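Local coordinates for protein L-hydantoinase (Arthrobacter aurescens, PDB 1GKR) that hydrolyses cyclic amides of the hydantoin and dihydropyrimidine type at a two-zinc site, with an enantioselectivity that depends on the substrate, at residues I63-M66 against D67-R71; E134-K137 against M138-G142. All blocks are in the same frame, centred on the assembly; numbering follows the deposited sequence.

Contact 1. Residues I63-M66 against D67-R71; sequences IIDM and DLKNR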
# COMPACT_ATOMS: atom_id res chain seq x y z
N ILE A 63 3.24 32.28 -23.77
CA ILE A 63 3.23 33.16 -24.92
C ILE A 63 4.62 33.81 -24.91
O ILE A 63 5.15 34.16 -25.96
CB ILE A 63 2.14 34.23 -24.82
CG1 ILE A 63 0.77 33.57 -25.02
CG2 ILE A 63 2.37 35.32 -25.87
CD1 ILE A 63 -0.40 34.51 -24.81
N ILE A 64 5.19 33.93 -23.71
CA ILE A 64 6.52 34.48 -23.48
C ILE A 64 6.58 35.99 -23.62
O ILE A 64 6.72 36.69 -22.61
CB ILE A 64 7.57 33.91 -24.44
CG1 ILE A 64 7.49 32.37 -24.47
CG2 ILE A 64 8.95 34.38 -24.02
CD1 ILE A 64 8.24 31.69 -23.35
N ASP A 65 6.49 36.47 -24.86
CA ASP A 65 6.50 37.89 -25.20
C ASP A 65 7.72 38.63 -24.63
O ASP A 65 8.82 38.09 -24.57
CB ASP A 65 5.21 38.56 -24.70
CG ASP A 65 4.83 39.82 -25.49
OD1 ASP A 65 4.30 39.68 -26.62
OD2 ASP A 65 5.04 40.94 -24.98
N MET A 66 7.50 39.87 -24.20
CA MET A 66 8.55 40.71 -23.64
C MET A 66 9.73 40.88 -24.60
O MET A 66 9.53 40.92 -25.82
CB MET A 66 9.00 40.15 -22.30
CG MET A 66 7.85 39.96 -21.33
SD MET A 66 6.80 41.45 -21.16
CE MET A 66 7.59 42.24 -19.73
N ASP A 67 10.95 40.96 -24.08
CA ASP A 67 12.11 41.16 -24.95
C ASP A 67 12.31 40.10 -26.02
O ASP A 67 13.09 40.28 -26.96
CB ASP A 67 13.40 41.28 -24.11
CG ASP A 67 13.44 42.55 -23.28
OD1 ASP A 67 12.51 43.39 -23.40
OD2 ASP A 67 14.41 42.72 -22.50
N LEU A 68 11.61 38.99 -25.90
CA LEU A 68 11.75 37.92 -26.87
C LEU A 68 10.50 37.78 -27.74
O LEU A 68 10.33 36.77 -28.42
CB LEU A 68 11.99 36.59 -26.14
CG LEU A 68 13.13 36.58 -25.12
CD1 LEU A 68 13.16 35.23 -24.42
CD2 LEU A 68 14.46 36.86 -25.83
N LYS A 69 9.65 38.79 -27.73
CA LYS A 69 8.42 38.69 -28.48
C LYS A 69 8.57 38.36 -29.97
O LYS A 69 7.72 37.67 -30.53
CB LYS A 69 7.57 39.94 -28.28
CG LYS A 69 8.01 41.17 -29.03
CD LYS A 69 7.26 42.40 -28.52
CE LYS A 69 7.79 42.83 -27.16
NZ LYS A 69 7.04 43.98 -26.58
N ASN A 70 9.63 38.82 -30.63
CA ASN A 70 9.74 38.51 -32.04
C ASN A 70 10.30 37.13 -32.33
O ASN A 70 10.43 36.73 -33.48
CB ASN A 70 10.59 39.56 -32.75
CG ASN A 70 9.90 40.89 -32.81
OD1 ASN A 70 8.78 41.00 -33.33
ND2 ASN A 70 10.56 41.93 -32.29
N ARG A 71 10.60 36.38 -31.28
CA ARG A 71 11.16 35.06 -31.46
C ARG A 71 10.25 33.90 -30.99
O ARG A 71 10.26 32.82 -31.60
CB ARG A 71 12.50 35.01 -30.74
CG ARG A 71 13.34 33.76 -30.98
CD ARG A 71 14.83 34.03 -30.70
NE ARG A 71 15.28 35.26 -31.35
CZ ARG A 71 15.33 36.46 -30.76
NH1 ARG A 71 14.97 36.60 -29.48
NH2 ARG A 71 15.70 37.52 -31.45
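Asp65 to Lys69 is drawn into two overlapping turns, with Leu68 N bonded to Asp65 O at 3.2 Å and Lys69 N to Met66 O at 2.9 Å. The winding sets Asp65 and Lys69 beside each other. Asp65 carries CG on the far side of CB from its own N (chi1 -155°), which brings Asp65 OD1 to 3.7 Å from Lys69 CB. The lysine chain runs past Asp65 and bends at its third torsion (chi3 74°), yet Lys69 NZ stays 4.0 Å from Asp65 OD2, a long salt bridge. Asp65 OD2 also accepts Met66 N at 2.8 Å and pairs with Arg116, while OD1 takes the backbone N of Phe75, where helix 75-85 begins. Replacing this aspartate by an alanine would probably leave the backbone N of Met66 and of Phe75 without their carboxylate acceptor, and the neighbouring charges of Arg116 and Lys69 without the carboxylate that both pair with, Lys69 only at long range. Away from the carboxylate, Ile64 CG2 and Leu68 CD1 make a light apolar contact at 4.3 Å. The winding lies in the loop just after the His-x-His zinc ligands, His60 and His62, that end the first barrel strand of metal-dependent hydrolases.

Contact 2. Residues E134-K137 against M138-G142; sequences EIRK and MHDAG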
# COMPACT_ATOMS: atom_id res chain seq x y z
N GLU A 134 11.02 37.89 -3.14
CA GLU A 134 10.20 38.51 -4.18
C GLU A 134 8.83 37.84 -4.26
O GLU A 134 7.85 38.45 -4.70
CB GLU A 134 10.87 38.41 -5.55
CG GLU A 134 12.10 39.27 -5.71
CD GLU A 134 11.84 40.74 -5.44
OE1 GLU A 134 10.94 41.33 -6.09
OE2 GLU A 134 12.53 41.30 -4.57
N ILE A 135 8.77 36.58 -3.84
CA ILE A 135 7.53 35.82 -3.89
C ILE A 135 6.39 36.49 -3.13
O ILE A 135 5.29 36.63 -3.65
CB ILE A 135 7.74 34.40 -3.35
CG1 ILE A 135 8.52 33.60 -4.39
CG2 ILE A 135 6.39 33.74 -3.03
CD1 ILE A 135 9.01 32.27 -3.91
N ARG A 136 6.67 36.89 -1.90
CA ARG A 136 5.67 37.57 -1.09
C ARG A 136 5.19 38.82 -1.82
O ARG A 136 4.00 39.14 -1.82
CB ARG A 136 6.31 37.96 0.24
CG ARG A 136 5.58 37.47 1.45
CD ARG A 136 4.29 38.22 1.63
NE ARG A 136 3.52 37.63 2.71
CZ ARG A 136 2.25 37.92 2.97
NH1 ARG A 136 1.60 38.82 2.23
NH2 ARG A 136 1.63 37.30 3.97
N LYS A 137 6.13 39.52 -2.45
CA LYS A 137 5.84 40.76 -3.18
C LYS A 137 4.90 40.56 -4.36
O LYS A 137 3.94 41.32 -4.55
CB LYS A 137 7.13 41.39 -3.70
CG LYS A 137 8.16 41.80 -2.65
CD LYS A 137 9.30 42.56 -3.32
CE LYS A 137 10.45 42.85 -2.37
NZ LYS A 137 11.50 43.69 -3.03
N MET A 138 5.20 39.54 -5.17
CA MET A 138 4.38 39.26 -6.34
C MET A 138 2.99 38.77 -5.91
O MET A 138 1.98 39.11 -6.54
CB MET A 138 5.07 38.24 -7.25
CG MET A 138 6.29 38.82 -7.94
SD MET A 138 7.10 37.75 -9.13
CE MET A 138 8.26 36.88 -8.10
N HIS A 139 2.96 37.99 -4.83
CA HIS A 139 1.70 37.50 -4.29
C HIS A 139 0.80 38.69 -4.00
O HIS A 139 -0.37 38.73 -4.43
CB HIS A 139 1.93 36.73 -2.99
CG HIS A 139 0.66 36.30 -2.32
ND1 HIS A 139 -0.18 35.35 -2.85
CD2 HIS A 139 0.07 36.73 -1.18
CE1 HIS A 139 -1.23 35.21 -2.06
NE2 HIS A 139 -1.11 36.04 -1.04
N ASP A 140 1.35 39.66 -3.27
CA ASP A 140 0.61 40.87 -2.90
C ASP A 140 0.24 41.73 -4.11
O ASP A 140 -0.70 42.51 -4.05
CB ASP A 140 1.41 41.71 -1.90
CG ASP A 140 1.51 41.05 -0.53
OD1 ASP A 140 0.54 40.39 -0.09
OD2 ASP A 140 2.57 41.21 0.13
N ALA A 141 0.97 41.58 -5.21
CA ALA A 141 0.66 42.35 -6.40
C ALA A 141 -0.36 41.63 -7.27
O ALA A 141 -0.71 42.13 -8.34
CB ALA A 141 1.92 42.63 -7.20
N GLY A 142 -0.82 40.47 -6.83
CA GLY A 142 -1.83 39.76 -7.60
C GLY A 142 -1.49 38.45 -8.29
O GLY A 142 -2.35 37.87 -8.95
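Arg136 and Asp140, one helical turn apart, join their charged ends along the last turns of helix 132-140. Asp140 starts with its CB resting 3.6 Å from Arg136 O. CG lies opposite its own carbonyl carbon (chi1 -69°), a turn that carries the carboxylate back along the helix, where Asp140 CG is 3.5 Å from Arg136 NH1. Asp140 OD1 makes the salt bridge, 3.0 Å from Arg136 NH1 and near the guanidinium plane at its edge. Asp140 OD2 takes a weak hydrogen bond from Arg136 NH1 at 3.3 Å and also faces Arg136 CD, so one nitrogen serves both oxygens; the two flat groups are turned 42° apart. Farther round, Lys137 stretches its chain back to Glu134, where Lys137 NZ meets Glu134 OE2 on the syn side at 3.0 Å; the other oxygen, OE1, accepts the backbone N of Leu103 in helix 103-116. On the inner side Met138 bends at its end to lay its CE 4.0 Å from Glu134 CB. Main-chain bonds run from Met138, His139 and Asp140 to the carbonyls four residues earlier, and Gly142, at positive phi, closes the helix in a Schellman motif. Asp140, sitting in the final turn, is likely to face an unfavourable helix dipole, and the positive charge of Arg136 probably offsets it on this solvent-facing side.

The centres of contacts 1 and 2 lie 23 Å apart and their nearest atoms about 12 Å, so they do not touch. Helix 103-116 connects them: Arg116 at its end pairs with contact 1, while Leu103 at its start and Phe106 meet contact 2. Contact 1 borders the active site, with the side chain of Ile64 about 8 Å from a bound zinc ion, about 4 Å from the side chain of the ligand His62 and about 9 Å from that of Asp312. Contact 2 lies away from the metals, although Ile135 and Met138 pack on Phe146, the neighbour of the carboxylated Lys147 that bridges both zinc ions.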